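Local coordinates for HhaI Restriction Endonuclease (PDB 6UKF), which probably cleaves double-stranded DNA at the sequence GCGC as a type II restriction endonuclease, protecting the host bacterium from foreign DNA, at residues 51-56 and 229-234; 58-63 and 225-230. All blocks are in the same frame, centred on the assembly; numbering follows the deposited sequence. Where two conformers were deposited one is given.

Contact 1. Residues 51-56 and 229-234. With EDO (1,2-ethanediol), chain E; nucleotides of chain B; nucleotides of chain C.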
loop_
_atom_site.group_PDB
_atom_site.type_symbol
_atom_site.label_atom_id
_atom_site.label_comp_id
_atom_site.label_asym_id
_atom_site.label_seq_id
_atom_site.Cartn_x
_atom_site.Cartn_y
_atom_site.Cartn_z
ATOM N N HIS A 51 -12.797 0.433 -0.135
ATOM C CA HIS A 51 -12.129 1.652 0.315
ATOM C C HIS A 51 -10.662 1.314 0.526
ATOM O O HIS A 51 -10.308 0.644 1.502
ATOM C CB HIS A 51 -12.763 2.180 1.596
ATOM C CG HIS A 51 -14.228 2.449 1.464
ATOM N ND1 HIS A 51 -14.724 3.602 0.896
ATOM C CD2 HIS A 51 -15.305 1.704 1.807
ATOM C CE1 HIS A 51 -16.044 3.562 0.905
ATOM N NE2 HIS A 51 -16.422 2.421 1.452
ATOM N N SER A 52 -9.814 1.774 -0.389
ATOM C CA SER A 52 -8.411 1.408 -0.421
ATOM C C SER A 52 -7.578 2.626 -0.791
ATOM O O SER A 52 -8.102 3.671 -1.183
ATOM C CB SER A 52 -8.149 0.316 -1.468
ATOM O OG SER A 52 -8.896 -0.853 -1.200
ATOM N N GLN A 53 -6.268 2.469 -0.682
ATOM C CA GLN A 53 -5.313 3.394 -1.269
ATOM C C GLN A 53 -4.723 2.724 -2.505
ATOM O O GLN A 53 -4.974 1.546 -2.769
ATOM C CB GLN A 53 -4.277 3.824 -0.232
ATOM C CG GLN A 53 -4.952 4.599 0.905
ATOM C CD GLN A 53 -4.015 4.978 2.027
ATOM O OE1 GLN A 53 -3.616 6.136 2.146
ATOM N NE2 GLN A 53 -3.674 4.008 2.871
ATOM N N CYS A 54 -4.087 3.523 -3.352
ATOM C CA CYS A 54 -3.803 3.054 -4.702
ATOM C C CYS A 54 -2.546 3.678 -5.309
ATOM O O CYS A 54 -2.561 4.162 -6.442
ATOM C CB CYS A 54 -5.035 3.255 -5.584
ATOM S SG CYS A 54 -5.207 2.041 -6.890
ATOM N N GLY A 55 -1.452 3.707 -4.560
ATOM C CA GLY A 55 -0.188 4.189 -5.079
ATOM C C GLY A 55 0.238 5.502 -4.432
ATOM O O GLY A 55 -0.564 6.233 -3.846
ATOM N N GLN A 56 1.533 5.797 -4.554
ATOM C CA GLN A 56 2.103 6.975 -3.913
ATOM C C GLN A 56 3.436 7.332 -4.557
ATOM O O GLN A 56 4.019 6.548 -5.306
ATOM C CB GLN A 56 2.332 6.723 -2.421
ATOM C CG GLN A 56 3.352 5.622 -2.141
ATOM C CD GLN A 56 3.906 5.707 -0.745
ATOM O OE1 GLN A 56 3.228 5.366 0.220
ATOM N NE2 GLN A 56 5.137 6.192 -0.624
ATOM N N ASN A 229 4.248 12.017 1.277
ATOM C CA ASN A 229 3.998 11.438 -0.051
ATOM C C ASN A 229 2.655 11.887 -0.608
ATOM O O ASN A 229 1.688 12.079 0.157
ATOM C CB ASN A 229 4.040 9.901 -0.026
ATOM C CG ASN A 229 3.438 9.275 1.220
ATOM O OD1 ASN A 229 4.060 8.416 1.850
ATOM N ND2 ASN A 229 2.225 9.681 1.583
ATOM N N VAL A 230 2.640 12.110 -1.912
ATOM C CA VAL A 230 1.387 12.109 -2.645
ATOM C C VAL A 230 0.867 10.682 -2.641
ATOM O O VAL A 230 1.616 9.740 -2.923
ATOM C CB VAL A 230 1.625 12.612 -4.075
ATOM C CG1 VAL A 230 0.364 12.493 -4.901
ATOM C CG2 VAL A 230 2.125 14.049 -4.048
ATOM N N ILE A 231 -0.401 10.505 -2.290
ATOM C CA ILE A 231 -0.956 9.164 -2.132
ATOM C C ILE A 231 -2.418 9.192 -2.547
ATOM O O ILE A 231 -3.147 10.145 -2.259
ATOM C CB ILE A 231 -0.722 8.630 -0.701
ATOM C CG1 ILE A 231 -1.286 7.217 -0.549
ATOM C CG2 ILE A 231 -1.310 9.577 0.342
ATOM C CD1 ILE A 231 -0.689 6.469 0.614
ATOM N N PHE A 232 -2.836 8.142 -3.245
ATOM C CA PHE A 232 -4.149 8.081 -3.865
ATOM C C PHE A 232 -5.088 7.207 -3.051
ATOM O O PHE A 232 -4.700 6.143 -2.563
ATOM C CB PHE A 232 -4.020 7.547 -5.289
ATOM C CG PHE A 232 -3.157 8.407 -6.156
ATOM C CD1 PHE A 232 -1.801 8.159 -6.275
ATOM C CD2 PHE A 232 -3.689 9.509 -6.803
ATOM C CE1 PHE A 232 -0.999 8.972 -7.050
ATOM C CE2 PHE A 232 -2.890 10.325 -7.582
ATOM C CZ PHE A 232 -1.543 10.054 -7.705
ATOM N N SER A 233 -6.321 7.674 -2.902
ATOM C CA SER A 233 -7.381 6.922 -2.255
ATOM C C SER A 233 -8.475 6.640 -3.272
ATOM O O SER A 233 -8.765 7.473 -4.137
ATOM C CB SER A 233 -7.964 7.697 -1.075
ATOM O OG SER A 233 -7.018 7.787 -0.026
ATOM N N ILE A 234 -9.071 5.459 -3.173
ATOM C CA ILE A 234 -10.103 5.041 -4.106
ATOM C C ILE A 234 -11.299 4.520 -3.327
ATOM O O ILE A 234 -11.162 3.935 -2.248
ATOM C CB ILE A 234 -9.587 3.997 -5.127
ATOM C CG1 ILE A 234 -9.209 2.681 -4.443
ATOM C CG2 ILE A 234 -8.404 4.573 -5.894
ATOM C CD1 ILE A 234 -8.765 1.600 -5.419
HETATM C C1 EDO E . -12.863 -1.057 4.614
HETATM O O1 EDO E . -13.156 0.343 4.683
HETATM C C2 EDO E . -12.254 -1.395 3.257
HETATM O O2 EDO E . -13.256 -1.302 2.236
ATOM P P DA B 10 -6.183 -2.627 0.041
ATOM O OP1 DA B 10 -7.251 -3.584 -0.317
ATOM O OP2 DA B 10 -5.406 -1.951 -1.020
ATOM O "O5'" DA B 10 -6.768 -1.443 0.946
ATOM C "C5'" DA B 10 -7.825 -1.688 1.855
ATOM C "C4'" DA B 10 -7.300 -1.743 3.268
ATOM O "O4'" DA B 10 -6.632 -0.493 3.600
ATOM C "C3'" DA B 10 -8.364 -1.936 4.343
ATOM O "O3'" DA B 10 -7.836 -2.784 5.348
ATOM C "C2'" DA B 10 -8.646 -0.516 4.820
ATOM C "C1'" DA B 10 -7.280 0.137 4.697
ATOM N N9 DA B 10 -7.300 1.567 4.429
ATOM C C8 DA B 10 -8.044 2.223 3.488
ATOM N N7 DA B 10 -7.835 3.516 3.456
ATOM C C5 DA B 10 -6.873 3.721 4.431
ATOM C C6 DA B 10 -6.224 4.880 4.891
ATOM N N6 DA B 10 -6.465 6.097 4.398
ATOM N N1 DA B 10 -5.318 4.740 5.882
ATOM C C2 DA B 10 -5.081 3.517 6.371
ATOM N N3 DA B 10 -5.628 2.355 6.018
ATOM C C4 DA B 10 -6.527 2.530 5.034
ATOM P P DC B 7 7.594 5.392 -3.424
ATOM O OP1 DC B 7 7.859 5.376 -4.882
ATOM O OP2 DC B 7 6.917 6.541 -2.795
ATOM O "O5'" DC B 7 6.773 4.071 -3.065
ATOM C "C5'" DC B 7 7.208 2.838 -3.615
ATOM C "C4'" DC B 7 6.354 1.688 -3.131
ATOM O "O4'" DC B 7 6.639 1.430 -1.732
ATOM C "C3'" DC B 7 4.839 1.914 -3.228
ATOM O "O3'" DC B 7 4.237 0.765 -3.819
ATOM C "C2'" DC B 7 4.408 2.133 -1.786
ATOM C "C1'" DC B 7 5.431 1.289 -1.026
ATOM N N1 DC B 7 5.636 1.714 0.374
ATOM C C2 DC B 7 5.559 0.767 1.402
ATOM O O2 DC B 7 5.342 -0.421 1.119
ATOM N N3 DC B 7 5.727 1.182 2.682
ATOM C C4 DC B 7 5.959 2.472 2.942
ATOM N N4 DC B 7 6.115 2.837 4.218
ATOM C C5 DC B 7 6.044 3.444 1.906
ATOM C C6 DC B 7 5.878 3.023 0.653
ATOM P P DG C 5 0.892 8.624 12.982
ATOM O OP1 DG C 5 1.447 8.769 14.346
ATOM O OP2 DG C 5 1.351 9.536 11.914
ATOM O "O5'" DG C 5 1.139 7.119 12.548
ATOM C "C5'" DG C 5 0.669 6.061 13.362
ATOM C "C4'" DG C 5 1.036 4.749 12.725
ATOM O "O4'" DG C 5 0.223 4.553 11.531
ATOM C "C3'" DG C 5 2.491 4.688 12.251
ATOM O "O3'" DG C 5 3.015 3.393 12.411
ATOM C "C2'" DG C 5 2.358 5.069 10.776
ATOM C "C1'" DG C 5 1.080 4.307 10.438
ATOM N N9 DG C 5 0.445 4.691 9.201
ATOM C C8 DG C 5 0.217 5.954 8.715
ATOM N N7 DG C 5 -0.364 5.955 7.544
ATOM C C5 DG C 5 -0.523 4.604 7.243
ATOM C C6 DG C 5 -1.086 3.971 6.104
ATOM O O6 DG C 5 -1.574 4.493 5.094
ATOM N N1 DG C 5 -1.038 2.583 6.211
ATOM C C2 DG C 5 -0.513 1.894 7.274
ATOM N N2 DG C 5 -0.555 0.558 7.196
ATOM N N3 DG C 5 0.013 2.472 8.340
ATOM C C4 DG C 5 -0.024 3.822 8.253
HETATM O O HOH W 1 6.439 7.023 1.961
#
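Ser52 and Ile234 form an antiparallel hydrogen-bonded pair: Ile234 N donates to Ser52 O at 2.8 Å, and Ser52 N returns a longer bond to Ile234 O. Further on, Cys54 and Gly55 share Phe232. Cys54 N bonds to Phe232 O from above the carbonyl plane with a bent N-H...O angle of 137°, whereas Phe232 N reaches Gly55 O at 3.0 Å. Glycine suits this place because, at its phi of 112°, a side chain would be jammed against Cys54 O.

Among the apolar groups, Cys54 CB rests on Ile234 CG2 at 3.6 Å. The Phe232 ring turns its edge to Gly55, with CD1 3.3 Å from Gly55 O, and stacks on Trp116.

Two glutamines meet the DNA, Gln53 at a base and Gln56 at a phosphate. Arg155 holds Gln53 OE1, which should orient the amide. Gln53 NE2 then makes a nearly straight 3.1 Å bond to DG5 O6 of chain C, consistent with base reading. Gln56 NE2 donates to OP2 of DC7 of chain B at 2.8 Å and to a water that also bonds Asn229 OD1. Cys54 and Gly55 opposite Phe232 form a beta bulge within antiparallel strands, and Gln53 and Gln56 share the face that meets DNA.

Contact 2. Residues 58-63 and 225-230. With nucleotides of chain B.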
loop_
_atom_site.group_PDB
_atom_site.type_symbol
_atom_site.label_atom_id
_atom_site.label_comp_id
_atom_site.label_asym_id
_atom_site.label_seq_id
_atom_site.Cartn_x
_atom_site.Cartn_y
_atom_site.Cartn_z
ATOM N N VAL A 58 6.942 9.945 -3.008
ATOM C CA VAL A 58 7.435 10.922 -2.043
ATOM C C VAL A 58 7.873 12.188 -2.764
ATOM O O VAL A 58 8.551 12.136 -3.798
ATOM C CB VAL A 58 8.581 10.321 -1.209
ATOM C CG1 VAL A 58 9.232 11.388 -0.341
ATOM C CG2 VAL A 58 8.061 9.180 -0.349
ATOM N N LEU A 59 7.480 13.337 -2.217
ATOM C CA LEU A 59 7.952 14.634 -2.677
ATOM C C LEU A 59 8.633 15.346 -1.519
ATOM O O LEU A 59 8.134 15.326 -0.389
ATOM C CB LEU A 59 6.803 15.510 -3.174
ATOM C CG LEU A 59 6.060 15.043 -4.424
ATOM C CD1 LEU A 59 4.997 16.067 -4.792
ATOM C CD2 LEU A 59 7.002 14.806 -5.590
ATOM N N ILE A 60 9.763 15.978 -1.804
ATOM C CA ILE A 60 10.556 16.686 -0.805
ATOM C C ILE A 60 10.369 18.182 -1.036
ATOM O O ILE A 60 10.644 18.668 -2.141
ATOM C CB ILE A 60 12.041 16.296 -0.891
ATOM C CG1 ILE A 60 12.211 14.780 -0.722
ATOM C CG2 ILE A 60 12.841 17.062 0.149
ATOM C CD1 ILE A 60 11.684 14.226 0.582
ATOM N N PRO A 61 9.903 18.946 -0.046
ATOM C CA PRO A 61 9.779 20.397 -0.243
ATOM C C PRO A 61 11.151 21.048 -0.341
ATOM O O PRO A 61 12.032 20.805 0.487
ATOM C CB PRO A 61 9.017 20.869 1.002
ATOM C CG PRO A 61 9.271 19.826 2.030
ATOM C CD PRO A 61 9.444 18.527 1.292
ATOM N N ASN A 62 11.332 21.865 -1.370
ATOM C CA ASN A 62 12.533 22.676 -1.538
ATOM C C ASN A 62 12.133 24.111 -1.209
ATOM O O ASN A 62 11.554 24.813 -2.043
ATOM C CB ASN A 62 13.089 22.547 -2.953
ATOM C CG ASN A 62 14.413 23.274 -3.127
ATOM O OD1 ASN A 62 14.649 24.313 -2.508
ATOM N ND2 ASN A 62 15.284 22.727 -3.966
ATOM N N ARG A 63 12.435 24.535 0.017
ATOM C CA ARG A 63 11.991 25.832 0.510
ATOM C C ARG A 63 12.820 26.984 -0.034
ATOM O O ARG A 63 12.395 28.140 0.075
ATOM C CB ARG A 63 12.005 25.822 2.040
ATOM C CG ARG A 63 11.149 24.701 2.609
ATOM C CD ARG A 63 11.213 24.590 4.120
ATOM N NE ARG A 63 10.600 23.336 4.555
ATOM C CZ ARG A 63 9.291 23.149 4.699
ATOM N NH1 ARG A 63 8.440 24.137 4.452
ATOM N NH2 ARG A 63 8.832 21.969 5.091
ATOM N N THR A 225 11.612 7.956 10.363
ATOM C CA THR A 225 11.495 8.683 9.105
ATOM C C THR A 225 10.045 9.118 8.911
ATOM O O THR A 225 9.131 8.288 8.955
ATOM C CB THR A 225 11.941 7.797 7.939
ATOM O OG1 THR A 225 13.284 7.345 8.161
ATOM C CG2 THR A 225 11.874 8.567 6.630
ATOM N N PHE A 226 9.845 10.413 8.675
ATOM C CA PHE A 226 8.520 11.028 8.612
ATOM C C PHE A 226 8.382 11.881 7.356
ATOM O O PHE A 226 8.031 13.061 7.409
ATOM C CB PHE A 226 8.225 11.877 9.848
ATOM C CG PHE A 226 8.058 11.084 11.108
ATOM C CD1 PHE A 226 6.798 10.704 11.538
ATOM C CD2 PHE A 226 9.158 10.728 11.868
ATOM C CE1 PHE A 226 6.638 9.979 12.702
ATOM C CE2 PHE A 226 9.006 10.003 13.033
ATOM C CZ PHE A 226 7.743 9.628 13.451
ATOM N N ASN A 227 8.703 11.305 6.201
ATOM C CA ASN A 227 8.579 12.045 4.955
ATOM C C ASN A 227 7.129 12.038 4.467
ATOM O O ASN A 227 6.279 11.294 4.961
ATOM C CB ASN A 227 9.530 11.481 3.900
ATOM C CG ASN A 227 10.987 11.774 4.220
ATOM O OD1 ASN A 227 11.290 12.709 4.963
ATOM N ND2 ASN A 227 11.894 10.979 3.663
ATOM N N ALA A 228 6.853 12.895 3.488
ATOM C CA ALA A 228 5.505 13.122 2.990
ATOM C C ALA A 228 5.387 12.621 1.559
ATOM O O ALA A 228 6.299 12.805 0.743
ATOM C CB ALA A 228 5.148 14.610 3.045
ATOM N N ASN A 229 4.248 12.017 1.277
ATOM C CA ASN A 229 3.998 11.438 -0.051
ATOM C C ASN A 229 2.655 11.887 -0.608
ATOM O O ASN A 229 1.688 12.079 0.157
ATOM C CB ASN A 229 4.040 9.901 -0.026
ATOM C CG ASN A 229 3.438 9.275 1.220
ATOM O OD1 ASN A 229 4.060 8.416 1.850
ATOM N ND2 ASN A 229 2.225 9.681 1.583
ATOM N N VAL A 230 2.640 12.110 -1.912
ATOM C CA VAL A 230 1.387 12.109 -2.645
ATOM C C VAL A 230 0.867 10.682 -2.641
ATOM O O VAL A 230 1.616 9.740 -2.923
ATOM C CB VAL A 230 1.625 12.612 -4.075
ATOM C CG1 VAL A 230 0.364 12.493 -4.901
ATOM C CG2 VAL A 230 2.125 14.049 -4.048
ATOM P P DG B 6 11.964 8.546 0.826
ATOM O OP1 DG B 6 12.400 9.452 -0.256
ATOM O OP2 DG B 6 11.164 9.078 1.952
ATOM O "O5'" DG B 6 11.167 7.331 0.179
ATOM C "C5'" DG B 6 11.769 6.585 -0.860
ATOM C "C4'" DG B 6 10.881 5.437 -1.274
ATOM O "O4'" DG B 6 10.834 4.451 -0.206
ATOM C "C3'" DG B 6 9.423 5.808 -1.568
ATOM O "O3'" DG B 6 9.019 5.125 -2.741
ATOM C "C2'" DG B 6 8.672 5.357 -0.320
ATOM C "C1'" DG B 6 9.481 4.141 0.101
ATOM N N9 DG B 6 9.411 3.796 1.513
ATOM C C8 DG B 6 9.490 4.644 2.589
ATOM N N7 DG B 6 9.418 4.028 3.740
ATOM C C5 DG B 6 9.293 2.683 3.400
ATOM C C6 DG B 6 9.171 1.533 4.222
ATOM O O6 DG B 6 9.152 1.470 5.458
ATOM N N1 DG B 6 9.064 0.368 3.467
ATOM C C2 DG B 6 9.077 0.317 2.096
ATOM N N2 DG B 6 8.963 -0.898 1.542
ATOM N N3 DG B 6 9.192 1.382 1.317
ATOM C C4 DG B 6 9.294 2.526 2.035
ATOM P P DA B 5 16.048 8.797 6.105
ATOM O OP1 DA B 5 16.679 10.006 5.532
ATOM O OP2 DA B 5 15.262 8.892 7.356
ATOM O "O5'" DA B 5 15.148 8.137 4.975
ATOM C "C5'" DA B 5 15.745 7.806 3.741
ATOM C "C4'" DA B 5 14.839 6.917 2.929
ATOM O "O4'" DA B 5 14.674 5.651 3.584
ATOM C "C3'" DA B 5 13.420 7.457 2.723
ATOM O "O3'" DA B 5 13.297 7.853 1.376
ATOM C "C2'" DA B 5 12.485 6.298 3.105
ATOM C "C1'" DA B 5 13.435 5.112 3.182
ATOM N N9 DA B 5 13.085 4.073 4.127
ATOM C C8 DA B 5 12.955 4.192 5.480
ATOM N N7 DA B 5 12.667 3.062 6.082
ATOM C C5 DA B 5 12.625 2.138 5.051
ATOM C C6 DA B 5 12.369 0.754 5.028
ATOM N N6 DA B 5 12.099 0.035 6.122
ATOM N N1 DA B 5 12.409 0.132 3.831
ATOM C C2 DA B 5 12.683 0.853 2.739
ATOM N N3 DA B 5 12.940 2.154 2.636
ATOM C C4 DA B 5 12.895 2.743 3.841
HETATM O O HOH W 2 8.810 14.548 2.276
#
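Leu59 CG stands anti to its carbonyl carbon (chi1 -66°), and the next torsion carries CD1 anti to CA, toward Val230. There CG1 is anti to the backbone N (chi1 174°), which puts the other methyl, CG2, beside that N and in the path of the leucine. The two side chains cross obliquely, Leu59 CD1 meeting Val230 CG2 at 3.6 Å. Met89 of helix 80-91 packs on both Leu59 and Val230, on the helix-covered side of the sheet.

Between the backbones, Leu59 N donates to Ala228 O at 3.2 Å, in the plane of that carbonyl. One step on, water 2 stands between the chains: it accepts from Ala228 N at 2.8 Å and donates to Leu59 O at 2.9 Å, an oxygen that Tyr154 OH also binds. This is an antiparallel pairing within a sheet, and where the two strands part, the water takes the place of the return bond from Ala228 N to Leu59 O. The same sheet places Val58 opposite Asn229 as a non-hydrogen-bonded pair, their CA atoms 4.0 Å apart.

The side chains of this pair lie on the face that meets DNA. Beta-branched Val58 sends one methyl to each of two neighbours: its CG1 lies 3.4 Å from Ala228 O, while its CG2 packs against the sugar-phosphate backbone at DG6 of chain B. Asparagine suits position 227 because its short side chain ends in an N-H that can be aimed straight at a phosphate oxygen: Asn227 ND2 points an almost straight N-H (175°) at OP2 of DG6 of chain B, 2.7 Å away. Earlier in the same segment, Thr225 OG1 gives its proton to OP2 of DA5 of chain B at 2.6 Å, and the threonine methyl CG2 packs close to that same phosphate oxygen.

Contacts 1 and 2 are successive parts of one pairing, between strands 51-62 and 228-236 of the antiparallel five-stranded sheet, with centres about 15 Å apart. Because the strands run oppositely, residues 51-56 precede 58-63 on one of them, while 225-230 leads into 229-234 on the other; Asn229 and Val230 belong to both contacts. Contact 1 lies nearer the centre of the chain and to the bound calcium ion, whose site includes Ser151 and Thr153 on the neighbouring strand 148-156. Contact 2 lies farther out. The pairing thus spans a length of DNA, reaching a base in contact 1 and phosphates in both, consistent with a sheet that joins sequence reading to backbone grip.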